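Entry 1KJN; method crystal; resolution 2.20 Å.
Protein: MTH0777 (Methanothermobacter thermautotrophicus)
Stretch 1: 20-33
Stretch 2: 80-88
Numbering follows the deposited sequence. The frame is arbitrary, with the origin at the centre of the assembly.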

# COMPACT_ATOMS: atom_id res chain seq x y z
N VAL A 20 2.07 3.30 -5.62
CA VAL A 20 0.84 2.75 -6.21
C VAL A 20 0.86 1.24 -6.39
O VAL A 20 -0.22 0.63 -6.46
N GLN A 21 2.05 0.63 -6.38
CA GLN A 21 2.13 -0.81 -6.65
C GLN A 21 1.40 -1.77 -5.73
O GLN A 21 0.48 -2.45 -6.16
N ILE A 22 1.81 -1.84 -4.47
CA ILE A 22 1.15 -2.75 -3.53
C ILE A 22 -0.37 -2.52 -3.51
O ILE A 22 -1.13 -3.45 -3.72
N PRO A 23 -0.81 -1.26 -3.33
CA PRO A 23 -2.27 -1.02 -3.30
C PRO A 23 -3.00 -1.55 -4.54
O PRO A 23 -4.02 -2.22 -4.42
N LEU A 24 -2.46 -1.26 -5.72
CA LEU A 24 -3.07 -1.72 -6.98
C LEU A 24 -2.99 -3.24 -7.15
O LEU A 24 -3.85 -3.85 -7.78
N ALA A 25 -1.94 -3.86 -6.61
CA ALA A 25 -1.79 -5.31 -6.69
C ALA A 25 -2.95 -5.93 -5.91
O ALA A 25 -3.63 -6.84 -6.39
N ILE A 26 -3.21 -5.37 -4.73
CA ILE A 26 -4.28 -5.87 -3.88
C ILE A 26 -5.63 -5.59 -4.54
O ILE A 26 -6.54 -6.41 -4.46
N TYR A 27 -5.77 -4.42 -5.17
CA TYR A 27 -7.00 -4.03 -5.85
C TYR A 27 -7.31 -5.00 -7.00
O TYR A 27 -8.43 -5.46 -7.15
N THR A 28 -6.29 -5.31 -7.80
CA THR A 28 -6.44 -6.21 -8.94
C THR A 28 -6.76 -7.63 -8.45
O THR A 28 -7.63 -8.28 -9.01
N SER A 29 -6.10 -8.07 -7.37
CA SER A 29 -6.35 -9.41 -6.83
C SER A 29 -7.80 -9.54 -6.34
O SER A 29 -8.43 -10.59 -6.48
N HIS A 30 -8.30 -8.48 -5.74
CA HIS A 30 -9.67 -8.47 -5.27
C HIS A 30 -10.59 -8.56 -6.47
O HIS A 30 -11.61 -9.23 -6.41
N LYS A 31 -10.25 -7.87 -7.56
CA LYS A 31 -11.08 -7.92 -8.76
C LYS A 31 -11.15 -9.35 -9.28
O LYS A 31 -12.22 -9.83 -9.66
N LEU A 32 -10.01 -10.03 -9.27
CA LEU A 32 -9.93 -11.40 -9.75
C LEU A 32 -10.70 -12.36 -8.87
O LEU A 32 -11.37 -13.26 -9.39
N LYS A 33 -10.63 -12.17 -7.55
CA LYS A 33 -11.35 -13.02 -6.61
C LYS A 33 -12.86 -12.83 -6.75
O LYS A 33 -13.64 -13.71 -6.43
N GLU A 80 -4.64 -20.22 -14.82
CA GLU A 80 -5.44 -19.87 -15.99
C GLU A 80 -5.26 -18.40 -16.39
O GLU A 80 -5.68 -17.97 -17.46
N PHE A 81 -4.62 -17.62 -15.52
CA PHE A 81 -4.40 -16.20 -15.79
C PHE A 81 -3.10 -15.74 -15.13
O PHE A 81 -2.80 -16.14 -14.02
N LEU A 82 -2.37 -14.86 -15.81
CA LEU A 82 -1.11 -14.33 -15.29
C LEU A 82 -1.09 -12.81 -15.39
O LEU A 82 -1.27 -12.24 -16.47
N ALA A 83 -0.83 -12.15 -14.27
CA ALA A 83 -0.76 -10.70 -14.25
C ALA A 83 0.57 -10.27 -13.64
O ALA A 83 0.98 -10.78 -12.59
N GLY A 84 1.26 -9.38 -14.35
CA GLY A 84 2.54 -8.89 -13.89
C GLY A 84 2.66 -7.37 -13.92
O GLY A 84 2.37 -6.73 -14.94
N PHE A 85 3.04 -6.80 -12.77
CA PHE A 85 3.26 -5.36 -12.63
C PHE A 85 4.67 -5.13 -13.10
O PHE A 85 5.59 -5.86 -12.71
N VAL A 86 4.85 -4.13 -13.95
CA VAL A 86 6.17 -3.88 -14.53
C VAL A 86 6.66 -2.44 -14.42
O VAL A 86 6.34 -1.59 -15.25
N PRO A 87 7.36 -2.13 -13.33
CA PRO A 87 7.92 -0.78 -13.09
C PRO A 87 9.30 -0.66 -13.74
O PRO A 87 9.87 0.44 -13.78
N ASN A 88 9.87 -1.77 -14.20
CA ASN A 88 11.20 -1.71 -14.78
C ASN A 88 11.64 -2.98 -15.50
O ASN A 88 10.94 -3.99 -15.49

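The helix of stretch 1 runs along strand 81-86 in nearly the opposite direction: the angle between their N-to-C axes is 165°, and the axes approach to 10.3 Å. No hydrogen bond joins the two stretches; they bury 343 Å², both sides summed, through van der Waals contacts that include main-chain atoms of the helix. The register of nearest CA atoms follows the antiparallel sense, with Gln-21 opposite Phe-85 (CA to CA 7.6 Å), Thr-28 near Ala-83 (CA to CA 9.0 Å) and Leu-32 near Phe-81 (CA to CA 9.5 Å).

On the strand, the alternation of an extended backbone sorts the side chains. The CA-to-CB bonds of Phe-81, Ala-83 and Phe-85 point toward the helix, whereas those of Leu-82 and Val-86 point away; Gly-84 has no side chain to direct. On the helix, Leu-24, Thr-28 and Leu-32 point toward the strand, and their spacing of four residues places them along one side. Ile-22 and Ile-26 point away.

Phe-85 dominates the contact, with 111 Å² covered by the helix. Its chi1 of -78° (m) and chi2 of 81° carry the ring to the helix backbone, where CZ lies 3.6 Å from Ala-25 CA and 3.7 Å from Leu-24 O. Beside this approach Ala-25 offers CB alone, 4.0 Å from Phe-85 CE1. Leu-24 contributes its CB, 3.9 Å from Phe-85 CE2; its m,t rotamer (chi1 -76°, chi2 173°) is a common leucine conformation on helices. Thr-28 meets the edge of the same ring, near its plane, with OG1 3.8 Å from Phe-85 CZ.

The chi1 of Thr-28, -51° (m), suits a second role: OG1 donates a hydrogen bond to Leu-24 O at 2.7 Å. That bond satisfies the hydroxyl as a donor within its own helix, beside the aromatic ring; the same carbonyl, Leu-24 O, also accepts the helical bond from Thr-28 N at 2.8 Å.

Gln-21 reaches the strand by extension. Its CA-to-CB bond points sideways, but chi1 of -163° (t) and chi2 of 179° (t) stretch the chain so that its end comes nearer. There OE1 lies 3.5 Å from Phe-85 CB and 3.9 Å from Pro-87 CG. These are contacts with carbon; both OE1 and NE2 find hydrogen-bonding partners elsewhere in the structure. Pro-87, with a C-gamma exo pucker, points toward the helix from just beyond the strand.

At the other end, Leu-32 repeats the m,t conformation (chi1 -70°, chi2 174°) and places CD1 4.0 Å from Phe-81 CD1, at the ring edge and near its plane. Phe-81 adopts t (chi1 -174°, chi2 -116°), unlike Phe-85. Between the two aromatic residues, Ala-83 points toward the helix, yet Ala-83 CB remains 5.1 Å from Leu-32 CD1, its nearest neighbour in stretch 1, and the contacts of the strand with the helix are made by Phe-81 and Phe-85.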

# COMPACT_ATOMS: atom_id res chain seq x y z
CB VAL A 20 0.50 3.34 -7.62
CG1 VAL A 20 0.28 4.85 -7.54
CG2 VAL A 20 1.56 2.95 -8.66
CB GLN A 21 3.56 -1.28 -6.87
CG GLN A 21 3.61 -2.65 -7.54
CD GLN A 21 5.02 -3.14 -7.80
OE1 GLN A 21 5.23 -4.05 -8.61
NE2 GLN A 21 6.01 -2.56 -7.12
CB ILE A 22 1.75 -2.64 -2.11
CG1 ILE A 22 3.25 -2.92 -2.19
CG2 ILE A 22 1.06 -3.60 -1.14
CD1 ILE A 22 3.60 -4.17 -2.95
CB PRO A 23 -2.36 0.50 -3.21
CG PRO A 23 -1.18 0.82 -2.30
CD PRO A 23 -0.07 -0.04 -2.95
CB LEU A 24 -2.41 -1.03 -8.16
CG LEU A 24 -2.85 0.42 -8.37
CD1 LEU A 24 -1.99 1.03 -9.46
CD2 LEU A 24 -4.35 0.49 -8.70
CB ALA A 25 -0.44 -5.73 -6.08
CB ILE A 26 -4.21 -5.20 -2.47
CG1 ILE A 26 -2.92 -5.58 -1.75
CG2 ILE A 26 -5.42 -5.58 -1.63
CD1 ILE A 26 -2.78 -4.92 -0.38
CB TYR A 27 -6.90 -2.60 -6.40
CG TYR A 27 -8.19 -2.13 -7.06
CD1 TYR A 27 -8.36 -2.21 -8.44
CD2 TYR A 27 -9.24 -1.63 -6.29
CE1 TYR A 27 -9.58 -1.80 -9.05
CE2 TYR A 27 -10.45 -1.21 -6.88
CZ TYR A 27 -10.61 -1.30 -8.26
OH TYR A 27 -11.78 -0.86 -8.83
CB THR A 28 -5.17 -6.23 -9.78
OG1 THR A 28 -4.80 -4.88 -10.09
CG2 THR A 28 -5.38 -7.01 -11.11
CB SER A 29 -5.38 -9.75 -5.70
OG SER A 29 -5.71 -11.00 -5.11
CB HIS A 30 -9.97 -7.20 -4.49
CG HIS A 30 -11.42 -7.05 -4.14
ND1 HIS A 30 -12.23 -6.09 -4.71
CD2 HIS A 30 -12.19 -7.70 -3.24
CE1 HIS A 30 -13.43 -6.16 -4.18
NE2 HIS A 30 -13.44 -7.14 -3.28
CB LYS A 31 -10.51 -7.02 -9.86
CG LYS A 31 -10.57 -5.55 -9.53
CD LYS A 31 -12.01 -5.03 -9.49
CE LYS A 31 -12.53 -4.70 -10.87
NZ LYS A 31 -13.87 -4.04 -10.80
CB LEU A 32 -8.45 -11.82 -9.91
CG LEU A 32 -7.71 -11.14 -11.06
CD1 LEU A 32 -6.23 -11.49 -11.06
CD2 LEU A 32 -8.34 -11.53 -12.39
CB LYS A 33 -10.93 -12.73 -5.16
CG LYS A 33 -9.55 -13.27 -4.80
CD LYS A 33 -9.10 -12.82 -3.41
CE LYS A 33 -9.98 -13.38 -2.29
NZ LYS A 33 -10.14 -14.87 -2.35
CB GLU A 80 -6.92 -20.16 -15.71
CG GLU A 80 -7.30 -21.65 -15.67
CD GLU A 80 -6.56 -22.46 -14.61
OE1 GLU A 80 -6.71 -22.16 -13.40
OE2 GLU A 80 -5.83 -23.41 -14.96
CB PHE A 81 -5.58 -15.36 -15.28
CG PHE A 81 -5.48 -13.90 -15.65
CD1 PHE A 81 -5.37 -12.92 -14.65
CD2 PHE A 81 -5.50 -13.50 -16.98
CE1 PHE A 81 -5.26 -11.56 -14.99
CE2 PHE A 81 -5.39 -12.14 -17.34
CZ PHE A 81 -5.28 -11.17 -16.35
CB LEU A 82 0.08 -14.93 -16.06
CG LEU A 82 1.50 -14.39 -15.83
CD1 LEU A 82 1.91 -14.52 -14.35
CD2 LEU A 82 2.47 -15.14 -16.73
CB ALA A 83 -1.92 -10.12 -13.47
CB PHE A 85 3.08 -4.92 -11.17
CG PHE A 85 1.65 -4.79 -10.77
CD1 PHE A 85 0.92 -5.91 -10.41
CD2 PHE A 85 1.03 -3.55 -10.79
CE1 PHE A 85 -0.42 -5.80 -10.07
CE2 PHE A 85 -0.31 -3.42 -10.45
CZ PHE A 85 -1.04 -4.55 -10.08
CB VAL A 86 6.15 -4.30 -16.03
CG1 VAL A 86 7.57 -4.33 -16.58
CG2 VAL A 86 5.50 -5.67 -16.19
CB PRO A 87 8.08 -0.72 -11.56
CG PRO A 87 7.33 -1.89 -11.03
CD PRO A 87 7.38 -2.94 -12.10
CB ASN A 88 12.22 -1.38 -13.68
CG ASN A 88 12.16 -2.37 -12.53
OD1 ASN A 88 11.79 -3.53 -12.71
ND2 ASN A 88 12.53 -1.92 -11.34